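Local atomic coordinates of peptidoglycan-binding domain 1 (PDB entry 5NM7), a protein that probably binds and degrades bacterial peptidoglycan as a phage endolysin, joining a peptidoglycan-binding domain to a lysozyme-like catalytic domain. Residues V14-L17 / Q18-I22; R73-T76 / D77-Q81; R95-N98 / E99-K103; K3-R6 / L7-G11; E255-F258 / D259-S262. All coordinates share one frame; numbering follows the deposited sequence.

In the fold
All five contacts are local and run in series along the chain, with none enclosing or crossing another. From the N terminus, interaction 4 closes a tight turn just before helix 12-23, and interaction 1 follows on that helix; V14 and L17 touch D9 and L5, so the turn packs against the helix that follows it. Interaction 2 starts helix 77-87, and D77 reaches R95 of interaction 3 on the next helix, 91-101. Interaction 5 lies on the last helix, 250-265, where R260 and Y261 meet E99 of interaction 3. Interactions 2, 3 and 5 thus tie three helices together. Interaction 1, in the peptidoglycan-binding part, lies apart, its centre about 25 Å from that of interaction 3.

Interaction 1: residues V14-L17 / Q18-I22; sequences VSYL and QRQLI
Two torsions bring Y16 and Q20 together: the tyrosine sets CG opposite its own backbone N (chi1 -178°), and the glutamine chain bends at chi2 (-64°) to come back over the ring. This is an i to i+4 pair on helix 12-23 of the putative peptidoglycan-binding domain. Q20 CG makes a CH-pi contact, 4.1 Å from the centroid of the Y16 ring, lying over one face but shifted toward the rim. Its amide then continues nearly parallel to the ring, the two planes 10° apart, with Q20 CD 3.9 Å from Y16 CZ. The phenol OH is held by Y2.

On the neighbouring face of the helix, L17 and L21 are buried, and L17 CG touches L21 CD1 at 3.8 Å; W62 and L65 cover the first, V42, F45 and L65 the second. Underneath runs the usual ladder of backbone bonds, from V14 O to Q18 N at 2.8 Å through L17 O to L21 N at 2.8 Å.

The extended Q18 chain crosses V14 at a slant, and its amide is gripped at both ends: OE1 accepts from A32 N, while NE2 gives to D31 and T38. That fixes which way round the amide sits, beside a bound glycine whose pocket includes Q18. On its way there, Q18 CD rests 3.9 Å from V14 CG1.

Interaction 2: residues R73-T76 / D77-Q81; sequences RHLT and DADLQ
A capping box between T76 and D79 starts helix 77-87, and D79 also belongs to a pocket in which a free glycine is bound. The box is reciprocal. D79 N donates a hydrogen bond to T76 OG1 at 3.2 Å, and T76 N donates one to D79 OD2 at 2.9 Å, a nearly straight bond (166°) that meets the carboxylate on its anti side, 28° out of its plane. T76 puts OG1 between its backbone N and carbonyl carbon (chi1 73°), which turns the hydroxyl back over the first turn of the helix.

As an N-cap, T76 therefore supplies an acceptor for an N-H at the helix start with no helical carbonyl before it to bond to, while the aspartate takes up an N-H of the incoming loop. The regular ladder begins only feebly, with a weak bond of 3.4 Å from L80 N to T76 O. A water lies 2.7 Å from D79 OD2, and the other oxygen of this carboxylate makes a salt bridge with R82.

Beside D79 the chain turns apolar. L75 CD1 comes to 3.6 Å from D79 CB, and its other branch, CD2, meets L80 CD2 at 3.7 Å, the two leucines crossing at about a right angle. L211 of helix 207-219 touches both leucines, and E207 of that helix accepts from L75 N.

Interaction 3: residues R95-N98 / E99-K103; sequences RAVN and EVESK
N98 reaches along the last turn of helix 91-101 toward S102, and its side chain can be followed outward. CB has only its covalent neighbourhood close by, the peptide link to E99. CG is turned away from the backbone N (chi1 -172°) and rests against L80 CD2 of helix 77-87, 3.7 Å from it. Beyond it, ND2 comes no nearer than 4.0 Å to E99 N, too far for a bond, while OD1 passes 3.8 Å from S102 CB and accepts a hydrogen bond from a water at 2.7 Å. The same water lies 2.8 Å from S102 OG, so it bridges the two side chains; S102 OG is also bonded to G104 N just downstream.

Where S102 leaves helical geometry, its N still bonds to N98 O at 3.2 Å, with the donor standing 41° out of the carbonyl plane. One residue back the bond is shorter: E101 N reaches V97 O at 2.7 Å. The E101 chain bends at chi2 after CG has touched V97 CG1 at 3.9 Å, and its carboxylate goes on to N241.

The helix end of this N-acetylmuramidase domain is thus closed by one distorted backbone bond and a water that N98 OD1 and S102 OG share instead of meeting directly.

Interaction 4: residues K3-R6 / L7-G11; sequences KTLR and LGDRG
R6 N donates to D9 OD2 at 2.8 Å, the shortest polar bond here, approaching on the anti side of the carboxylate, 21° out of its plane. The return bond runs from D9 N to R6 O at 2.9 Å, nearly straight and in the carbonyl plane. One residue's N-H and C=O are thus both held by the same aspartate, through its side chain and its backbone. D9 CG stands opposite its carbonyl carbon (chi1 -80°), a turn that carries OD2 back across to the incoming chain.

Around this pair the carboxylate rests on aliphatic atoms: OD2 is 3.3 Å from L5 CA and 3.9 Å from L5 CD2, and R6 CG lies 3.7 Å from it. The guanidinium of R6 leads elsewhere, its NE 5.2 Å from D9 OD2, and K3 NZ stays 5.0 Å from D9 OD1; either charge could act on the aspartate only at long range.

R6 to D9 form a type II beta turn, with G8 at the position whose backbone angles call for glycine. The sequence LRLGDRG, turning here into helix 12-23, is consistent with the N-terminal LRxGxxG pattern of peptidoglycan-binding domains.

Interaction 5: residues E255-F258 / D259-S262; sequences ERAF and DRYS
F258 and S262, one turn apart on helix 250-265, meet through a hydroxyl and a ring. This long C-terminal helix packs on helix 91-101 of the N-acetylmuramidase domain, A257 resting on A96. S262 sets OG opposite its carbonyl carbon (chi1 -63°), which folds the hydroxyl back down the helix to donate to F258 O at 2.8 Å. That oxygen is gripped twice, since S262 N also reaches it at 2.8 Å; the amide arrives nearly along the carbonyl axis, whereas the hydroxyl stands 46° out of the carbonyl plane. F258 holds CG opposite its backbone N (chi1 171°), which sets one ring face against S262 OG.

The R260 chain kinks at chi3, curling the guanidinium back over the helix. One face of that group covers the backbone of the preceding turn, with A257 CA 3.5 Å from NH2 of R260. From this position NH2 makes a salt bridge to E99 of helix 91-101. Y261 sends its OH to the same glutamate, and passes A257 on the way, CD2 lying 3.1 Å from A257 O.

On the outer side the acids E255 and D259 come within 4.6 Å of each other, OE2 to OD2, and R256 offers E255 OE2 a long salt bridge through its NE. The closest ring contact is made by S262 OG, 3.2 Å from F258 CZ.

Interaction 1: residues V14-L17 / Q18-I22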
loop_
_atom_site.group_PDB
_atom_site.type_symbol
_atom_site.label_atom_id
_atom_site.label_comp_id
_atom_site.label_asym_id
_atom_site.label_seq_id
_atom_site.Cartn_x
_atom_site.Cartn_y
_atom_site.Cartn_z
ATOM N N VAL A 14 22.232 5.248 11.026
ATOM C CA VAL A 14 21.581 6.519 11.241
ATOM C C VAL A 14 22.534 7.673 10.981
ATOM O O VAL A 14 22.170 8.636 10.328
ATOM C CB VAL A 14 20.977 6.642 12.657
ATOM C CG1 VAL A 14 20.380 8.009 12.887
ATOM C CG2 VAL A 14 19.912 5.567 12.837
ATOM N N SER A 15 23.774 7.588 11.471
ATOM C CA SER A 15 24.691 8.704 11.208
ATOM C C SER A 15 24.948 8.803 9.708
ATOM O O SER A 15 25.051 9.904 9.199
ATOM C CB SER A 15 25.975 8.631 12.050
ATOM O OG SER A 15 26.482 7.352 12.051
ATOM N N TYR A 16 25.023 7.665 9.007
ATOM C CA TYR A 16 25.149 7.661 7.554
ATOM C C TYR A 16 23.949 8.365 6.905
ATOM O O TYR A 16 24.105 9.268 6.101
ATOM C CB TYR A 16 25.308 6.244 7.016
ATOM C CG TYR A 16 25.479 6.210 5.519
ATOM C CD1 TYR A 16 26.668 6.661 4.930
ATOM C CD2 TYR A 16 24.451 5.787 4.683
ATOM C CE1 TYR A 16 26.833 6.661 3.549
ATOM C CE2 TYR A 16 24.609 5.778 3.298
ATOM C CZ TYR A 16 25.805 6.227 2.744
ATOM O OH TYR A 16 25.969 6.221 1.382
ATOM N N LEU A 17 22.743 8.028 7.356
ATOM C CA LEU A 17 21.553 8.756 6.883
ATOM C C LEU A 17 21.645 10.256 7.124
ATOM O O LEU A 17 21.346 11.061 6.234
ATOM C CB LEU A 17 20.290 8.211 7.573
ATOM C CG LEU A 17 18.980 8.911 7.240
ATOM C CD1 LEU A 17 18.557 8.669 5.789
ATOM C CD2 LEU A 17 17.918 8.396 8.202
ATOM N N GLN A 18 22.043 10.647 8.325
ATOM C CA GLN A 18 22.114 12.059 8.692
ATOM C C GLN A 18 23.106 12.799 7.763
ATOM O O GLN A 18 22.818 13.879 7.249
ATOM C CB GLN A 18 22.519 12.207 10.136
ATOM C CG GLN A 18 21.429 11.778 11.113
ATOM C CD GLN A 18 21.894 11.620 12.536
ATOM O OE1 GLN A 18 23.050 11.276 12.811
ATOM N NE2 GLN A 18 20.988 11.854 13.463
ATOM N N ARG A 19 24.255 12.178 7.513
ATOM C CA ARG A 19 25.224 12.752 6.544
ATOM C C ARG A 19 24.641 12.917 5.148
ATOM O O ARG A 19 24.854 13.962 4.513
ATOM C CB ARG A 19 26.501 11.916 6.495
ATOM C CG ARG A 19 27.297 12.062 7.777
ATOM C CD ARG A 19 28.722 11.548 7.689
ATOM N NE ARG A 19 29.443 12.063 8.859
ATOM C CZ ARG A 19 29.691 11.387 9.984
ATOM N NH1 ARG A 19 29.333 10.109 10.122
ATOM N NH2 ARG A 19 30.323 12.001 10.987
ATOM N N GLN A 20 23.884 11.916 4.681
ATOM C CA GLN A 20 23.243 11.970 3.360
ATOM C C GLN A 20 22.188 13.083 3.312
ATOM O O GLN A 20 22.120 13.834 2.340
ATOM C CB GLN A 20 22.638 10.623 2.988
ATOM C CG GLN A 20 23.582 9.457 2.771
ATOM C CD GLN A 20 24.489 9.705 1.578
ATOM O OE1 GLN A 20 24.146 9.346 0.433
ATOM N NE2 GLN A 20 25.574 10.357 1.801
ATOM N N LEU A 21 21.403 13.211 4.378
ATOM C CA LEU A 21 20.434 14.301 4.466
ATOM C C LEU A 21 21.113 15.665 4.445
ATOM O O LEU A 21 20.622 16.595 3.803
ATOM C CB LEU A 21 19.558 14.161 5.708
ATOM C CG LEU A 21 18.659 12.905 5.700
ATOM C CD1 LEU A 21 18.142 12.615 7.092
ATOM C CD2 LEU A 21 17.491 13.093 4.726
ATOM N N ILE A 22 22.235 15.785 5.147
ATOM C CA ILE A 22 23.026 17.044 5.139
ATOM C C ILE A 22 23.586 17.326 3.739
ATOM O O ILE A 22 23.518 18.462 3.290
ATOM C CB ILE A 22 24.139 17.038 6.216
ATOM C CG1 ILE A 22 23.541 17.034 7.630
ATOM C CG2 ILE A 22 25.022 18.283 6.114
ATOM C CD1 ILE A 22 24.434 16.448 8.687
#

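Interaction 2: residues R73-T76 / D77-Q81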
loop_
_atom_site.group_PDB
_atom_site.type_symbol
_atom_site.label_atom_id
_atom_site.label_comp_id
_atom_site.label_asym_id
_atom_site.label_seq_id
_atom_site.Cartn_x
_atom_site.Cartn_y
_atom_site.Cartn_z
ATOM N N ARG A 73 6.733 5.344 -11.305
ATOM C CA ARG A 73 5.625 4.443 -10.852
ATOM C C ARG A 73 5.296 4.639 -9.374
ATOM O O ARG A 73 4.267 4.112 -8.889
ATOM C CB ARG A 73 6.003 2.980 -11.044
ATOM C CG ARG A 73 6.054 2.550 -12.507
ATOM C CD ARG A 73 6.575 1.127 -12.648
ATOM N NE ARG A 73 8.035 1.095 -12.565
ATOM C CZ ARG A 73 8.784 0.164 -11.954
ATOM N NH1 ARG A 73 8.258 -0.863 -11.280
ATOM N NH2 ARG A 73 10.113 0.282 -11.999
ATOM N N HIS A 74 6.190 5.281 -8.625
ATOM C CA HIS A 74 5.981 5.389 -7.164
ATOM C C HIS A 74 5.045 6.506 -6.795
ATOM O O HIS A 74 4.999 7.563 -7.409
ATOM C CB HIS A 74 7.319 5.536 -6.435
ATOM C CG HIS A 74 8.146 4.301 -6.525
ATOM N ND1 HIS A 74 9.470 4.256 -6.151
ATOM C CD2 HIS A 74 7.828 3.051 -6.942
ATOM C CE1 HIS A 74 9.928 3.026 -6.325
ATOM N NE2 HIS A 74 8.950 2.276 -6.793
ATOM N N LEU A 75 4.301 6.255 -5.719
ATOM C CA LEU A 75 3.389 7.232 -5.186
ATOM C C LEU A 75 4.129 8.464 -4.705
ATOM O O LEU A 75 5.234 8.371 -4.172
ATOM C CB LEU A 75 2.614 6.603 -4.005
ATOM C CG LEU A 75 1.235 7.127 -3.704
ATOM C CD1 LEU A 75 0.285 6.810 -4.865
ATOM C CD2 LEU A 75 0.715 6.547 -2.400
ATOM N N THR A 76 3.509 9.623 -4.892
ATOM C CA THR A 76 4.015 10.915 -4.386
ATOM C C THR A 76 3.088 11.538 -3.330
ATOM O O THR A 76 1.935 11.152 -3.225
ATOM C CB THR A 76 4.174 11.903 -5.546
ATOM O OG1 THR A 76 2.874 12.345 -5.983
ATOM C CG2 THR A 76 4.922 11.275 -6.750
ATOM N N ASP A 77 3.577 12.545 -2.603
ATOM C CA ASP A 77 2.742 13.351 -1.696
ATOM C C ASP A 77 1.506 13.887 -2.388
ATOM O O ASP A 77 0.406 13.876 -1.814
ATOM C CB ASP A 77 3.484 14.582 -1.151
ATOM C CG ASP A 77 4.204 14.313 0.114
ATOM O OD1 ASP A 77 3.991 13.239 0.739
ATOM O OD2 ASP A 77 5.007 15.207 0.497
ATOM N N ALA A 78 1.693 14.357 -3.625
ATOM C CA ALA A 78 0.605 14.950 -4.383
ATOM C C ALA A 78 -0.492 13.936 -4.664
ATOM O O ALA A 78 -1.674 14.307 -4.687
ATOM C CB ALA A 78 1.088 15.560 -5.687
ATOM N N ASP A 79 -0.131 12.677 -4.899
ATOM C CA ASP A 79 -1.149 11.637 -5.025
ATOM C C ASP A 79 -1.977 11.496 -3.755
ATOM O O ASP A 79 -3.186 11.243 -3.840
ATOM C CB ASP A 79 -0.545 10.279 -5.368
ATOM C CG ASP A 79 0.181 10.276 -6.690
ATOM O OD1 ASP A 79 -0.372 10.844 -7.688
ATOM O OD2 ASP A 79 1.300 9.712 -6.726
ATOM N N LEU A 80 -1.339 11.611 -2.587
ATOM C CA LEU A 80 -2.089 11.505 -1.316
ATOM C C LEU A 80 -3.025 12.678 -1.140
ATOM O O LEU A 80 -4.161 12.502 -0.656
ATOM C CB LEU A 80 -1.146 11.380 -0.105
ATOM C CG LEU A 80 -0.311 10.085 -0.136
ATOM C CD1 LEU A 80 0.599 10.047 1.093
ATOM C CD2 LEU A 80 -1.146 8.826 -0.202
ATOM N N GLN A 81 -2.575 13.880 -1.525
ATOM C CA GLN A 81 -3.453 15.050 -1.487
ATOM C C GLN A 81 -4.641 14.861 -2.408
ATOM O O GLN A 81 -5.801 15.126 -2.008
ATOM C CB GLN A 81 -2.715 16.348 -1.823
ATOM C CG GLN A 81 -3.595 17.604 -1.759
ATOM C CD GLN A 81 -4.105 17.903 -0.359
ATOM O OE1 GLN A 81 -3.338 18.302 0.500
ATOM N NE2 GLN A 81 -5.405 17.733 -0.131
HETATM O O HOH W 1 2.502 9.142 -9.070
#

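Interaction 3: residues R95-N98 / E99-K103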
loop_
_atom_site.group_PDB
_atom_site.type_symbol
_atom_site.label_atom_id
_atom_site.label_comp_id
_atom_site.label_asym_id
_atom_site.label_seq_id
_atom_site.Cartn_x
_atom_site.Cartn_y
_atom_site.Cartn_z
ATOM N N ARG A 95 -2.700 10.163 4.880
ATOM C CA ARG A 95 -1.319 9.820 5.163
ATOM C C ARG A 95 -1.185 8.681 6.148
ATOM O O ARG A 95 -0.382 7.762 5.942
ATOM C CB ARG A 95 -0.570 11.024 5.710
ATOM C CG ARG A 95 -0.382 12.144 4.717
ATOM C CD ARG A 95 0.600 13.132 5.349
ATOM N NE ARG A 95 0.908 14.272 4.503
ATOM C CZ ARG A 95 1.715 14.266 3.429
ATOM N NH1 ARG A 95 2.320 13.149 2.998
ATOM N NH2 ARG A 95 1.920 15.403 2.775
ATOM N N ALA A 96 -2.001 8.685 7.217
ATOM C CA ALA A 96 -2.027 7.577 8.162
ATOM C C ALA A 96 -2.453 6.265 7.552
ATOM O O ALA A 96 -1.848 5.263 7.756
ATOM C CB ALA A 96 -2.929 7.914 9.342
ATOM N N VAL A 97 -3.515 6.271 6.744
ATOM C CA VAL A 97 -3.947 5.061 6.040
ATOM C C VAL A 97 -2.897 4.535 5.094
ATOM O O VAL A 97 -2.647 3.334 5.027
ATOM C CB VAL A 97 -5.244 5.291 5.265
ATOM C CG1 VAL A 97 -5.575 4.091 4.386
ATOM C CG2 VAL A 97 -6.355 5.454 6.267
ATOM N N ASN A 98 -2.303 5.433 4.342
ATOM C CA ASN A 98 -1.236 5.045 3.429
ATOM C C ASN A 98 -0.072 4.417 4.169
ATOM O O ASN A 98 0.433 3.369 3.775
ATOM C CB ASN A 98 -0.763 6.231 2.635
ATOM C CG ASN A 98 0.197 5.831 1.549
ATOM O OD1 ASN A 98 -0.129 5.017 0.682
ATOM N ND2 ASN A 98 1.396 6.375 1.600
ATOM N N GLU A 99 0.355 5.037 5.258
ATOM C CA GLU A 99 1.450 4.466 6.049
ATOM C C GLU A 99 1.164 3.091 6.603
ATOM O O GLU A 99 2.019 2.193 6.557
ATOM C CB GLU A 99 1.835 5.430 7.194
ATOM C CG GLU A 99 3.022 4.953 8.034
ATOM C CD GLU A 99 3.417 5.926 9.132
ATOM O OE1 GLU A 99 3.277 7.127 8.951
ATOM O OE2 GLU A 99 3.837 5.434 10.184
ATOM N N VAL A 100 -0.024 2.909 7.159
ATOM C CA VAL A 100 -0.333 1.691 7.865
ATOM C C VAL A 100 -0.830 0.588 6.940
ATOM O O VAL A 100 -0.478 -0.591 7.128
ATOM C CB VAL A 100 -1.358 1.981 8.969
ATOM C CG1 VAL A 100 -1.771 0.695 9.638
ATOM C CG2 VAL A 100 -0.748 2.974 9.959
ATOM N N GLU A 101 -1.662 0.950 5.962
ATOM C CA GLU A 101 -2.389 -0.037 5.167
ATOM C C GLU A 101 -1.717 -0.397 3.855
ATOM O O GLU A 101 -1.977 -1.465 3.340
ATOM C CB GLU A 101 -3.789 0.429 4.855
ATOM C CG GLU A 101 -4.622 0.661 6.093
ATOM C CD GLU A 101 -5.041 -0.615 6.790
ATOM O OE1 GLU A 101 -4.633 -1.724 6.405
ATOM O OE2 GLU A 101 -5.846 -0.520 7.779
ATOM N N SER A 102 -0.874 0.464 3.344
ATOM C CA SER A 102 -0.186 0.129 2.105
ATOM C C SER A 102 0.866 -0.949 2.368
ATOM O O SER A 102 1.511 -0.961 3.401
ATOM C CB SER A 102 0.526 1.356 1.550
ATOM O OG SER A 102 1.177 1.004 0.330
ATOM N N LYS A 103 1.075 -1.819 1.378
ATOM C CA LYS A 103 2.240 -2.689 1.380
ATOM C C LYS A 103 3.542 -1.910 1.215
ATOM O O LYS A 103 4.630 -2.466 1.470
ATOM C CB LYS A 103 2.152 -3.693 0.231
ATOM C CG LYS A 103 1.013 -4.680 0.364
ATOM C CD LYS A 103 1.326 -5.721 1.431
ATOM C CE LYS A 103 0.227 -6.767 1.599
ATOM N NZ LYS A 103 -0.940 -6.254 2.374
HETATM O O HOH W 2 0.827 3.276 -1.198
#

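Interaction 4: residues K3-R6 / L7-G11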
loop_
_atom_site.group_PDB
_atom_site.type_symbol
_atom_site.label_atom_id
_atom_site.label_comp_id
_atom_site.label_asym_id
_atom_site.label_seq_id
_atom_site.Cartn_x
_atom_site.Cartn_y
_atom_site.Cartn_z
ATOM N N LYS A 3 19.355 -0.698 5.182
ATOM C CA LYS A 3 18.190 -1.130 5.951
ATOM C C LYS A 3 17.241 0.077 6.142
ATOM O O LYS A 3 17.677 1.251 6.149
ATOM C CB LYS A 3 18.616 -1.824 7.280
ATOM C CG LYS A 3 18.780 -0.945 8.528
ATOM C CD LYS A 3 17.714 -1.213 9.601
ATOM C CE LYS A 3 18.185 -2.194 10.675
ATOM N NZ LYS A 3 19.035 -1.526 11.709
ATOM N N THR A 4 15.949 -0.214 6.249
ATOM C CA THR A 4 14.946 0.816 6.529
ATOM C C THR A 4 15.153 1.361 7.932
ATOM O O THR A 4 15.280 0.591 8.879
ATOM C CB THR A 4 13.513 0.265 6.393
ATOM O OG1 THR A 4 13.298 -0.100 5.032
ATOM C CG2 THR A 4 12.461 1.292 6.792
ATOM N N LEU A 5 15.161 2.681 8.060
ATOM C CA LEU A 5 15.351 3.359 9.315
ATOM C C LEU A 5 14.138 4.218 9.645
ATOM O O LEU A 5 13.515 4.825 8.769
ATOM C CB LEU A 5 16.591 4.257 9.274
ATOM C CG LEU A 5 17.888 3.503 8.977
ATOM C CD1 LEU A 5 19.025 4.498 8.836
ATOM C CD2 LEU A 5 18.213 2.494 10.073
ATOM N N ARG A 6 13.849 4.295 10.930
ATOM C CA ARG A 6 12.720 5.040 11.424
ATOM C C ARG A 6 12.999 5.597 12.796
ATOM O O ARG A 6 13.986 5.228 13.467
ATOM C CB ARG A 6 11.458 4.139 11.438
ATOM C CG ARG A 6 11.585 2.927 12.357
ATOM C CD ARG A 6 10.451 1.903 12.320
ATOM N NE ARG A 6 10.331 1.237 11.024
ATOM C CZ ARG A 6 9.300 1.355 10.180
ATOM N NH1 ARG A 6 8.227 2.119 10.456
ATOM N NH2 ARG A 6 9.336 0.680 9.045
ATOM N N LEU A 7 12.101 6.468 13.223
ATOM C CA LEU A 7 12.174 7.103 14.535
ATOM C C LEU A 7 12.518 6.093 15.615
ATOM O O LEU A 7 11.880 5.048 15.718
ATOM C CB LEU A 7 10.854 7.784 14.887
ATOM C CG LEU A 7 10.919 8.608 16.178
ATOM C CD1 LEU A 7 11.419 10.003 15.883
ATOM C CD2 LEU A 7 9.569 8.657 16.895
ATOM N N GLY A 8 13.569 6.395 16.377
ATOM C CA GLY A 8 14.014 5.555 17.460
ATOM C C GLY A 8 15.227 4.713 17.131
ATOM O O GLY A 8 15.884 4.229 18.037
ATOM N N ASP A 9 15.520 4.499 15.844
ATOM C CA ASP A 9 16.705 3.773 15.445
ATOM C C ASP A 9 17.971 4.553 15.857
ATOM O O ASP A 9 17.941 5.775 16.022
ATOM C CB ASP A 9 16.720 3.498 13.938
ATOM C CG ASP A 9 15.864 2.311 13.543
ATOM O OD1 ASP A 9 15.841 1.301 14.267
ATOM O OD2 ASP A 9 15.219 2.370 12.494
ATOM N N ARG A 10 19.029 3.803 16.122
ATOM C CA ARG A 10 20.306 4.371 16.554
ATOM C C ARG A 10 21.436 3.602 15.910
ATOM O O ARG A 10 21.339 2.395 15.705
ATOM C CB ARG A 10 20.454 4.303 18.085
ATOM C CG ARG A 10 19.521 5.232 18.852
ATOM C CD ARG A 10 19.415 4.919 20.341
ATOM N NE ARG A 10 18.920 3.558 20.581
ATOM C CZ ARG A 10 18.687 3.023 21.786
ATOM N NH1 ARG A 10 18.874 3.726 22.888
ATOM N NH2 ARG A 10 18.243 1.774 21.877
ATOM N N GLY A 11 22.533 4.283 15.607
ATOM C CA GLY A 11 23.722 3.567 15.180
ATOM C C GLY A 11 24.330 4.094 13.912
ATOM O O GLY A 11 23.907 5.119 13.371
#

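Interaction 5: residues E255-F258 / D259-S262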
loop_
_atom_site.group_PDB
_atom_site.type_symbol
_atom_site.label_atom_id
_atom_site.label_comp_id
_atom_site.label_asym_id
_atom_site.label_seq_id
_atom_site.Cartn_x
_atom_site.Cartn_y
_atom_site.Cartn_z
ATOM N N GLU A 255 -4.371 5.216 14.441
ATOM C CA GLU A 255 -4.625 6.315 15.429
ATOM C C GLU A 255 -3.375 7.100 15.708
ATOM O O GLU A 255 -3.333 8.330 15.555
ATOM C CB GLU A 255 -5.212 5.727 16.705
ATOM C CG GLU A 255 -5.428 6.632 17.939
ATOM C CD GLU A 255 -5.399 5.810 19.236
ATOM O OE1 GLU A 255 -5.813 4.604 19.316
ATOM O OE2 GLU A 255 -4.945 6.387 20.217
ATOM N N ARG A 256 -2.301 6.388 16.022
ATOM C CA ARG A 256 -1.041 7.045 16.341
ATOM C C ARG A 256 -0.329 7.667 15.144
ATOM O O ARG A 256 0.247 8.744 15.255
ATOM C CB ARG A 256 -0.175 6.091 17.203
ATOM C CG ARG A 256 -1.020 5.614 18.397
ATOM C CD ARG A 256 -0.297 5.435 19.699
ATOM N NE ARG A 256 -1.251 4.985 20.728
ATOM C CZ ARG A 256 -0.953 4.249 21.800
ATOM N NH1 ARG A 256 0.290 3.829 22.032
ATOM N NH2 ARG A 256 -1.920 3.914 22.642
ATOM N N ALA A 257 -0.457 7.081 13.948
ATOM C CA ALA A 257 0.008 7.724 12.737
ATOM C C ALA A 257 -0.702 9.039 12.437
ATOM O O ALA A 257 -0.073 10.027 12.064
ATOM C CB ALA A 257 -0.122 6.784 11.524
ATOM N N PHE A 258 -2.022 9.005 12.564
ATOM C CA PHE A 258 -2.857 10.177 12.353
ATOM C C PHE A 258 -2.443 11.310 13.300
ATOM O O PHE A 258 -2.281 12.449 12.851
ATOM C CB PHE A 258 -4.331 9.843 12.598
ATOM C CG PHE A 258 -5.215 11.070 12.600
ATOM C CD1 PHE A 258 -5.518 11.742 11.413
ATOM C CD2 PHE A 258 -5.698 11.575 13.795
ATOM C CE1 PHE A 258 -6.307 12.888 11.409
ATOM C CE2 PHE A 258 -6.463 12.737 13.805
ATOM C CZ PHE A 258 -6.770 13.393 12.618
ATOM N N ASP A 259 -2.230 10.970 14.573
ATOM C CA ASP A 259 -1.756 11.983 15.543
ATOM C C ASP A 259 -0.439 12.576 15.051
ATOM O O ASP A 259 -0.278 13.779 15.043
ATOM C CB ASP A 259 -1.581 11.399 16.948
ATOM C CG ASP A 259 -2.916 11.023 17.630
ATOM O OD1 ASP A 259 -3.997 11.505 17.207
ATOM O OD2 ASP A 259 -2.880 10.199 18.583
ATOM N N ARG A 260 0.499 11.728 14.628
ATOM C CA ARG A 260 1.786 12.224 14.097
ATOM C C ARG A 260 1.638 13.194 12.940
ATOM O O ARG A 260 2.270 14.252 12.908
ATOM C CB ARG A 260 2.701 11.083 13.631
ATOM C CG ARG A 260 3.691 10.583 14.640
ATOM C CD ARG A 260 4.728 9.672 13.994
ATOM N NE ARG A 260 4.208 8.561 13.190
ATOM C CZ ARG A 260 3.741 7.397 13.659
ATOM N NH1 ARG A 260 3.668 7.130 14.975
ATOM N NH2 ARG A 260 3.310 6.482 12.795
ATOM N N TYR A 261 0.818 12.818 11.960
ATOM C CA TYR A 261 0.610 13.639 10.788
ATOM C C TYR A 261 -0.168 14.912 11.070
ATOM O O TYR A 261 0.062 15.925 10.408
ATOM C CB TYR A 261 -0.053 12.852 9.641
ATOM C CG TYR A 261 0.863 11.817 9.018
ATOM C CD1 TYR A 261 2.037 12.212 8.362
ATOM C CD2 TYR A 261 0.556 10.472 9.070
ATOM C CE1 TYR A 261 2.883 11.278 7.779
ATOM C CE2 TYR A 261 1.383 9.535 8.492
ATOM C CZ TYR A 261 2.548 9.948 7.853
ATOM O OH TYR A 261 3.361 8.990 7.297
ATOM N N SER A 262 -1.116 14.835 11.994
ATOM C CA SER A 262 -1.860 16.014 12.448
ATOM C C SER A 262 -0.929 17.029 13.079
ATOM O O SER A 262 -0.999 18.197 12.755
ATOM C CB SER A 262 -2.903 15.630 13.487
ATOM O OG SER A 262 -3.858 14.769 12.946
#